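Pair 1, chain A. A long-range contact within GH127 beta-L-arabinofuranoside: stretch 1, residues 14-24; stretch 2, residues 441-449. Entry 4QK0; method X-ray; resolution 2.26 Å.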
# COMPACT_ATOMS: atom_id res chain seq x y z
N THR A 14 -9.46 29.46 -37.98
CA THR A 14 -8.75 28.18 -37.66
C THR A 14 -9.69 26.97 -37.75
O THR A 14 -10.42 26.63 -36.82
CB THR A 14 -8.00 28.26 -36.29
OG1 THR A 14 -6.76 29.00 -36.46
CG2 THR A 14 -7.67 26.84 -35.70
N ASN A 15 -9.67 26.32 -38.90
CA ASN A 15 -10.22 24.99 -39.00
C ASN A 15 -9.10 23.96 -39.19
O ASN A 15 -8.23 24.14 -40.05
CB ASN A 15 -11.22 24.87 -40.13
CG ASN A 15 -12.08 23.63 -39.98
OD1 ASN A 15 -12.78 23.48 -38.98
ND2 ASN A 15 -12.00 22.72 -40.95
N VAL A 16 -9.15 22.88 -38.38
CA VAL A 16 -8.15 21.80 -38.41
C VAL A 16 -8.80 20.51 -38.81
O VAL A 16 -9.76 20.14 -38.20
CB VAL A 16 -7.52 21.61 -37.01
CG1 VAL A 16 -6.53 20.48 -37.01
CG2 VAL A 16 -6.86 22.89 -36.54
N ASN A 17 -8.27 19.82 -39.83
CA ASN A 17 -8.73 18.49 -40.19
C ASN A 17 -7.68 17.48 -39.89
O ASN A 17 -6.51 17.60 -40.31
CB ASN A 17 -9.05 18.36 -41.69
CG ASN A 17 -10.08 19.37 -42.13
OD1 ASN A 17 -11.12 19.54 -41.49
ND2 ASN A 17 -9.78 20.07 -43.19
N LEU A 18 -8.10 16.45 -39.19
CA LEU A 18 -7.21 15.32 -38.97
C LEU A 18 -7.06 14.49 -40.22
O LEU A 18 -8.03 14.20 -40.86
CB LEU A 18 -7.82 14.42 -37.95
CG LEU A 18 -7.29 14.50 -36.55
CD1 LEU A 18 -8.00 13.35 -35.88
CD2 LEU A 18 -5.80 14.26 -36.46
N LYS A 19 -5.85 14.09 -40.57
CA LYS A 19 -5.64 13.22 -41.70
C LYS A 19 -4.62 12.16 -41.31
O LYS A 19 -3.62 11.99 -41.96
CB LYS A 19 -5.05 14.01 -42.91
CG LYS A 19 -5.85 15.07 -43.65
CD LYS A 19 -5.08 15.57 -44.95
CE LYS A 19 -3.65 16.23 -44.84
NZ LYS A 19 -2.48 15.37 -44.43
N ASP A 20 -4.81 11.48 -40.20
CA ASP A 20 -3.77 10.56 -39.77
C ASP A 20 -4.36 9.16 -39.64
O ASP A 20 -5.45 8.93 -40.10
CB ASP A 20 -3.10 11.05 -38.48
CG ASP A 20 -3.83 10.64 -37.26
OD1 ASP A 20 -5.08 10.44 -37.36
OD2 ASP A 20 -3.15 10.49 -36.20
N GLN A 21 -3.62 8.24 -39.07
CA GLN A 21 -4.14 6.91 -38.77
C GLN A 21 -4.42 6.81 -37.28
O GLN A 21 -5.50 6.40 -36.86
CB GLN A 21 -3.11 5.85 -39.12
CG GLN A 21 -2.87 5.66 -40.61
CD GLN A 21 -4.15 5.37 -41.36
OE1 GLN A 21 -4.77 6.28 -41.89
NE2 GLN A 21 -4.58 4.10 -41.40
N PHE A 22 -3.45 7.22 -36.49
CA PHE A 22 -3.48 7.02 -35.07
C PHE A 22 -4.68 7.70 -34.39
O PHE A 22 -5.50 7.01 -33.78
CB PHE A 22 -2.13 7.48 -34.48
CG PHE A 22 -1.94 7.09 -33.05
CD1 PHE A 22 -1.52 5.81 -32.72
CD2 PHE A 22 -2.26 7.98 -32.04
CE1 PHE A 22 -1.36 5.45 -31.39
CE2 PHE A 22 -2.10 7.62 -30.71
CZ PHE A 22 -1.67 6.35 -30.39
N TRP A 23 -4.79 9.03 -34.46
CA TRP A 23 -5.91 9.72 -33.80
C TRP A 23 -7.23 9.54 -34.52
O TRP A 23 -8.28 9.48 -33.89
CB TRP A 23 -5.63 11.18 -33.55
CG TRP A 23 -4.54 11.34 -32.58
CD1 TRP A 23 -3.26 11.73 -32.84
CD2 TRP A 23 -4.60 11.05 -31.19
NE1 TRP A 23 -2.53 11.72 -31.70
CE2 TRP A 23 -3.32 11.33 -30.66
CE3 TRP A 23 -5.60 10.60 -30.35
CZ2 TRP A 23 -3.01 11.15 -29.32
CZ3 TRP A 23 -5.30 10.43 -28.99
CH2 TRP A 23 -4.01 10.69 -28.49
N LYS A 24 -7.18 9.37 -35.82
CA LYS A 24 -8.41 9.19 -36.57
C LYS A 24 -9.12 7.93 -36.14
O LYS A 24 -10.35 7.93 -35.92
CB LYS A 24 -8.14 9.12 -38.08
CG LYS A 24 -9.40 9.36 -38.92
CD LYS A 24 -9.09 9.38 -40.42
CE LYS A 24 -8.88 7.96 -40.98
NZ LYS A 24 -10.16 7.17 -41.05
N TYR A 441 2.82 16.42 -33.56
CA TYR A 441 3.15 15.92 -34.86
C TYR A 441 2.14 14.80 -35.21
O TYR A 441 2.20 13.69 -34.76
CB TYR A 441 4.60 15.49 -34.92
CG TYR A 441 5.48 16.70 -34.78
CD1 TYR A 441 5.51 17.66 -35.77
CD2 TYR A 441 6.22 16.93 -33.64
CE1 TYR A 441 6.27 18.81 -35.63
CE2 TYR A 441 6.97 18.10 -33.48
CZ TYR A 441 7.01 19.02 -34.51
OH TYR A 441 7.72 20.18 -34.37
N VAL A 442 1.16 15.22 -35.98
CA VAL A 442 -0.06 14.47 -36.24
C VAL A 442 -0.42 14.82 -37.67
O VAL A 442 -0.52 16.00 -37.99
CB VAL A 442 -1.23 14.95 -35.36
CG1 VAL A 442 -2.49 14.18 -35.72
CG2 VAL A 442 -0.92 14.77 -33.89
N GLY A 443 -0.58 13.80 -38.49
CA GLY A 443 -1.06 13.95 -39.86
C GLY A 443 -2.34 14.78 -39.85
O GLY A 443 -3.31 14.41 -39.22
N SER A 444 -2.30 15.94 -40.49
CA SER A 444 -3.40 16.91 -40.40
C SER A 444 -3.18 18.11 -41.32
O SER A 444 -2.10 18.30 -41.88
CB SER A 444 -3.47 17.46 -39.00
OG SER A 444 -2.24 18.07 -38.64
N ASP A 445 -4.23 18.91 -41.46
CA ASP A 445 -4.07 20.22 -42.04
C ASP A 445 -4.88 21.29 -41.36
O ASP A 445 -5.85 21.04 -40.62
CB ASP A 445 -4.25 20.22 -43.55
CG ASP A 445 -5.55 19.63 -43.97
OD1 ASP A 445 -6.58 20.18 -43.54
OD2 ASP A 445 -5.53 18.64 -44.72
N ILE A 446 -4.37 22.50 -41.52
CA ILE A 446 -4.96 23.66 -40.89
C ILE A 446 -5.03 24.79 -41.89
O ILE A 446 -4.12 25.00 -42.69
CB ILE A 446 -4.22 24.10 -39.63
CG1 ILE A 446 -4.86 25.36 -39.07
CG2 ILE A 446 -2.73 24.31 -39.91
CD1 ILE A 446 -4.35 25.75 -37.72
N GLN A 447 -6.16 25.47 -41.84
CA GLN A 447 -6.45 26.62 -42.66
C GLN A 447 -6.55 27.77 -41.68
O GLN A 447 -7.43 27.79 -40.85
CB GLN A 447 -7.80 26.40 -43.38
CG GLN A 447 -8.33 27.63 -44.09
CD GLN A 447 -7.41 28.05 -45.21
OE1 GLN A 447 -6.83 29.14 -45.17
NE2 GLN A 447 -7.22 27.16 -46.20
N THR A 448 -5.66 28.74 -41.76
CA THR A 448 -5.60 29.75 -40.71
C THR A 448 -5.29 31.10 -41.35
O THR A 448 -5.14 31.20 -42.56
CB THR A 448 -4.55 29.33 -39.65
OG1 THR A 448 -4.49 30.26 -38.55
CG2 THR A 448 -3.18 29.18 -40.25
N GLU A 449 -5.17 32.13 -40.53
CA GLU A 449 -4.86 33.47 -41.00
C GLU A 449 -3.66 34.00 -40.26
O GLU A 449 -3.60 33.99 -39.02
CB GLU A 449 -6.05 34.39 -40.77
CG GLU A 449 -7.27 33.98 -41.57
CD GLU A 449 -7.65 35.00 -42.63
OE1 GLU A 449 -7.54 36.23 -42.36
OE2 GLU A 449 -8.05 34.58 -43.73

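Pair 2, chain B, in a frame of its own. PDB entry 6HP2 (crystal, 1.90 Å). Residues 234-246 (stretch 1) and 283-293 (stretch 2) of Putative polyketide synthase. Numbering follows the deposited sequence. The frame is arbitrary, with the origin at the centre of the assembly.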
# COMPACT_ATOMS: atom_id res chain seq x y z
N VAL B 234 17.19 -3.02 1.96
CA VAL B 234 17.53 -2.58 0.63
C VAL B 234 16.39 -2.85 -0.30
O VAL B 234 15.59 -3.76 -0.09
CB VAL B 234 18.83 -3.29 0.11
CG1 VAL B 234 19.97 -2.84 0.98
CG2 VAL B 234 18.66 -4.79 0.18
N ILE B 235 16.37 -2.07 -1.36
CA ILE B 235 15.36 -2.14 -2.39
C ILE B 235 15.72 -3.24 -3.36
O ILE B 235 16.71 -3.13 -4.08
CB ILE B 235 15.21 -0.80 -3.10
CG1 ILE B 235 14.74 0.25 -2.12
CG2 ILE B 235 14.29 -0.99 -4.31
CD1 ILE B 235 14.95 1.71 -2.66
N ASP B 236 14.86 -4.26 -3.44
CA ASP B 236 15.05 -5.27 -4.47
C ASP B 236 14.41 -4.83 -5.78
O ASP B 236 14.94 -5.10 -6.87
CB ASP B 236 14.46 -6.62 -3.97
CG ASP B 236 14.80 -7.77 -4.92
OD1 ASP B 236 16.00 -7.96 -5.20
OD2 ASP B 236 13.88 -8.44 -5.38
N GLU B 237 13.26 -4.15 -5.67
CA GLU B 237 12.50 -3.69 -6.80
C GLU B 237 11.70 -2.47 -6.38
O GLU B 237 11.16 -2.42 -5.26
CB GLU B 237 11.57 -4.80 -7.32
CG GLU B 237 10.94 -4.50 -8.66
CD GLU B 237 10.30 -5.72 -9.32
OE1 GLU B 237 10.47 -6.83 -8.80
OE2 GLU B 237 9.63 -5.58 -10.36
N ILE B 238 11.70 -1.45 -7.23
CA ILE B 238 10.90 -0.24 -7.00
C ILE B 238 10.19 0.06 -8.31
O ILE B 238 10.82 0.09 -9.38
CB ILE B 238 11.74 0.96 -6.51
CG1 ILE B 238 10.93 2.25 -6.36
CG2 ILE B 238 12.96 1.20 -7.48
CD1 ILE B 238 10.12 2.31 -5.13
N ILE B 239 8.86 0.20 -8.26
CA ILE B 239 8.07 0.39 -9.44
C ILE B 239 7.30 1.70 -9.35
O ILE B 239 6.63 1.94 -8.36
CB ILE B 239 7.06 -0.76 -9.56
CG1 ILE B 239 7.78 -2.09 -9.79
CG2 ILE B 239 6.09 -0.48 -10.68
CD1 ILE B 239 6.90 -3.31 -9.57
N ASP B 240 7.36 2.54 -10.39
CA ASP B 240 6.68 3.82 -10.33
C ASP B 240 5.30 3.75 -11.01
O ASP B 240 5.22 3.45 -12.20
CB ASP B 240 7.53 4.89 -11.01
CG ASP B 240 6.94 6.28 -10.87
OD1 ASP B 240 5.90 6.42 -10.20
OD2 ASP B 240 7.52 7.23 -11.44
N VAL B 241 4.22 4.01 -10.26
CA VAL B 241 2.88 3.97 -10.82
C VAL B 241 2.24 5.36 -10.93
O VAL B 241 1.05 5.46 -11.22
CB VAL B 241 1.94 3.11 -9.96
CG1 VAL B 241 0.84 2.52 -10.82
CG2 VAL B 241 2.71 2.02 -9.23
N SER B 242 3.02 6.41 -10.72
CA SER B 242 2.49 7.78 -10.74
C SER B 242 1.63 8.14 -11.95
O SER B 242 0.55 8.69 -11.78
CB SER B 242 3.61 8.81 -10.55
OG SER B 242 4.50 8.42 -9.52
N PRO B 243 2.10 7.84 -13.18
CA PRO B 243 1.24 8.25 -14.29
C PRO B 243 -0.11 7.54 -14.29
O PRO B 243 -1.14 8.18 -14.55
CB PRO B 243 2.05 7.87 -15.54
CG PRO B 243 3.43 7.58 -15.06
CD PRO B 243 3.28 7.10 -13.65
N GLN B 244 -0.11 6.24 -14.03
CA GLN B 244 -1.35 5.47 -14.01
C GLN B 244 -2.31 5.94 -12.92
O GLN B 244 -3.52 6.01 -13.13
CB GLN B 244 -1.07 3.98 -13.88
CG GLN B 244 -0.39 3.37 -15.10
CD GLN B 244 1.01 3.90 -15.32
OE1 GLN B 244 1.77 4.10 -14.37
NE2 GLN B 244 1.37 4.11 -16.58
N ILE B 245 -1.78 6.26 -11.75
CA ILE B 245 -2.61 6.73 -10.65
C ILE B 245 -3.24 8.05 -11.05
O ILE B 245 -4.44 8.24 -10.91
CB ILE B 245 -1.81 6.95 -9.37
CG1 ILE B 245 -1.20 5.64 -8.93
CG2 ILE B 245 -2.70 7.52 -8.28
CD1 ILE B 245 -2.21 4.58 -8.56
N ALA B 246 -2.41 8.96 -11.54
CA ALA B 246 -2.93 10.24 -11.99
C ALA B 246 -3.99 10.04 -13.08
O ALA B 246 -4.96 10.81 -13.15
CB ALA B 246 -1.78 11.14 -12.52
N TRP B 283 5.43 16.39 -7.85
CA TRP B 283 6.06 16.60 -6.55
C TRP B 283 6.22 15.31 -5.78
O TRP B 283 7.13 15.23 -4.93
CB TRP B 283 5.25 17.57 -5.69
CG TRP B 283 5.21 18.95 -6.29
CD1 TRP B 283 6.06 19.48 -7.20
CD2 TRP B 283 4.20 19.92 -6.05
NE1 TRP B 283 5.64 20.76 -7.55
CE2 TRP B 283 4.51 21.05 -6.83
CE3 TRP B 283 3.05 19.93 -5.24
CZ2 TRP B 283 3.69 22.23 -6.83
CZ3 TRP B 283 2.25 21.10 -5.22
CH2 TRP B 283 2.58 22.23 -6.02
N ILE B 284 5.31 14.36 -5.98
CA ILE B 284 5.42 13.06 -5.34
C ILE B 284 5.29 11.97 -6.37
O ILE B 284 4.78 12.18 -7.47
CB ILE B 284 4.37 12.86 -4.24
CG1 ILE B 284 2.96 12.98 -4.84
CG2 ILE B 284 4.60 13.90 -3.15
CD1 ILE B 284 1.81 12.94 -3.76
N SER B 285 5.82 10.81 -6.00
CA SER B 285 5.71 9.59 -6.78
C SER B 285 5.03 8.53 -5.92
O SER B 285 5.42 8.31 -4.76
CB SER B 285 7.09 9.08 -7.25
OG SER B 285 7.68 10.00 -8.12
N TYR B 286 4.07 7.81 -6.51
CA TYR B 286 3.35 6.74 -5.86
C TYR B 286 4.05 5.48 -6.33
O TYR B 286 4.01 5.17 -7.52
CB TYR B 286 1.94 6.73 -6.40
CG TYR B 286 1.02 5.70 -5.83
CD1 TYR B 286 0.99 4.40 -6.29
CD2 TYR B 286 0.10 6.06 -4.89
CE1 TYR B 286 0.09 3.49 -5.79
CE2 TYR B 286 -0.77 5.17 -4.35
CZ TYR B 286 -0.82 3.90 -4.84
OH TYR B 286 -1.71 3.03 -4.27
N CYS B 287 4.69 4.74 -5.43
CA CYS B 287 5.44 3.58 -5.88
C CYS B 287 5.24 2.28 -5.11
O CYS B 287 4.83 2.28 -3.96
CB CYS B 287 6.93 3.90 -5.83
SG CYS B 287 7.51 5.34 -6.75
N LEU B 288 5.55 1.16 -5.78
CA LEU B 288 5.47 -0.15 -5.16
C LEU B 288 6.91 -0.51 -4.75
O LEU B 288 7.80 -0.54 -5.60
CB LEU B 288 4.93 -1.21 -6.11
CG LEU B 288 3.78 -0.84 -7.05
CD1 LEU B 288 3.44 -2.03 -7.93
CD2 LEU B 288 2.56 -0.39 -6.26
N PHE B 289 7.14 -0.78 -3.47
CA PHE B 289 8.46 -1.13 -2.95
C PHE B 289 8.53 -2.62 -2.61
O PHE B 289 7.68 -3.11 -1.87
CB PHE B 289 8.83 -0.41 -1.64
CG PHE B 289 8.84 1.09 -1.71
CD1 PHE B 289 7.70 1.80 -1.96
CD2 PHE B 289 9.98 1.77 -1.38
CE1 PHE B 289 7.72 3.18 -1.93
CE2 PHE B 289 10.02 3.17 -1.39
CZ PHE B 289 8.88 3.86 -1.67
N LYS B 290 9.59 -3.29 -3.05
CA LYS B 290 9.91 -4.66 -2.60
C LYS B 290 11.29 -4.63 -1.95
O LYS B 290 12.32 -4.38 -2.61
CB LYS B 290 9.86 -5.65 -3.75
CG LYS B 290 8.66 -5.39 -4.64
CD LYS B 290 8.42 -6.60 -5.60
CE LYS B 290 7.17 -6.33 -6.40
NZ LYS B 290 6.80 -7.47 -7.27
N LEU B 291 11.30 -4.86 -0.64
CA LEU B 291 12.51 -4.72 0.16
C LEU B 291 12.94 -6.07 0.73
O LEU B 291 12.09 -6.91 1.09
CB LEU B 291 12.30 -3.74 1.34
CG LEU B 291 11.53 -2.45 1.03
CD1 LEU B 291 11.23 -1.68 2.31
CD2 LEU B 291 12.34 -1.57 0.10
N LYS B 292 14.24 -6.19 0.94
CA LYS B 292 14.88 -7.34 1.54
C LYS B 292 15.77 -6.82 2.65
O LYS B 292 16.20 -5.66 2.63
CB LYS B 292 15.70 -8.14 0.50
CG LYS B 292 14.88 -8.70 -0.64
CD LYS B 292 13.98 -9.85 -0.20
CE LYS B 292 13.10 -10.33 -1.34
NZ LYS B 292 12.60 -11.73 -1.11
N LYS B 293 16.14 -7.73 3.56
CA LYS B 293 17.10 -7.41 4.61
C LYS B 293 18.53 -7.70 4.16
O LYS B 293 18.80 -8.75 3.58
CB LYS B 293 16.81 -8.20 5.85
CG LYS B 293 16.84 -7.45 7.16
CD LYS B 293 16.19 -8.32 8.27
CE LYS B 293 16.28 -7.68 9.65
NZ LYS B 293 15.79 -8.61 10.70
O HOH W 1 7.68 -7.22 -9.99
O HOH W 2 7.14 9.63 -10.63

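Antiparallel strands offer a fixed backbone scaffold on which very different side chains can be mounted, and these two pairs illustrate the principle. Fourteen central residues superpose with an RMSD of 0.7 Å. In each pair a short strand runs antiparallel to a longer one and then leads toward a helix. The axes approach to 4.7 Å at 168° in pair 1 and 4.6 Å at 156° in pair 2.

The register is held by main-chain bonds in equivalent places. Asn17(A) N donates to Asp445(A) O at 2.8 Å, and Asp445(A) N returns a bond to Asn17(A) O at 2.9 Å. The matching residues, Ile239(B) and Leu288(B), do the same, with Ile239(B) N to Leu288(B) O at 3.0 Å and Leu288(B) N to Ile239(B) O at 2.9 Å. Two residues on, Lys19(A) N to Gly443(A) O (2.9 Å) corresponds to Val241(B) N to Tyr286(B) O (3.0 Å).

On this common frame the chemistry diverges. At the Asn17(A)/Asp445(A) pair, a polar link bridges the strands, Asn17(A) ND2 donating to Asp445(A) OD1 at 3.2 Å; at the matching site Ile239(B) CD1 meets Leu288(B) CD1 at 4.0 Å, an apolar contact. On the other face, Val16(A) CG2 lies 4.0 Å from Ile446(A) CD1, whereas its counterpart Ile238(B) sets CD1 over the face of the Phe289(B) ring, 3.7 Å from the ring centroid. Both pairs thus place an aliphatic side chain here, facing a branched aliphatic chain in pair 1 and an aromatic ring in pair 2.

A marked difference lies at Gly443(A), which matches Tyr286(B). An ideal CB on Gly443(A) would lie 2.8 Å from Lys19(A) O, a clash, so the chain there packs closely without a side chain. In pair 2 the CA-to-CB bond of Tyr286(B) points toward the other stretch, and Ile245(B) CG1 covers one face of its ring, 3.6 Å from Tyr286(B) CD1.

The approach to the helix is also handled differently. Asp20(A) caps it, OD2 accepting from Trp23(A) N at 2.8 Å. Its match, Ser242(B), instead ties the helix start to both strands: its OG donates to Asp240(B) OD1 at 2.5 Å and accepts from Tyr286(B) N at 3.1 Å. Water adds a further solution in pair 2, where water 1 donates to Glu237(B) OE2 at 2.6 Å and accepts from Lys290(B) NZ at 2.9 Å, joining opposite charges that do not form a direct salt bridge.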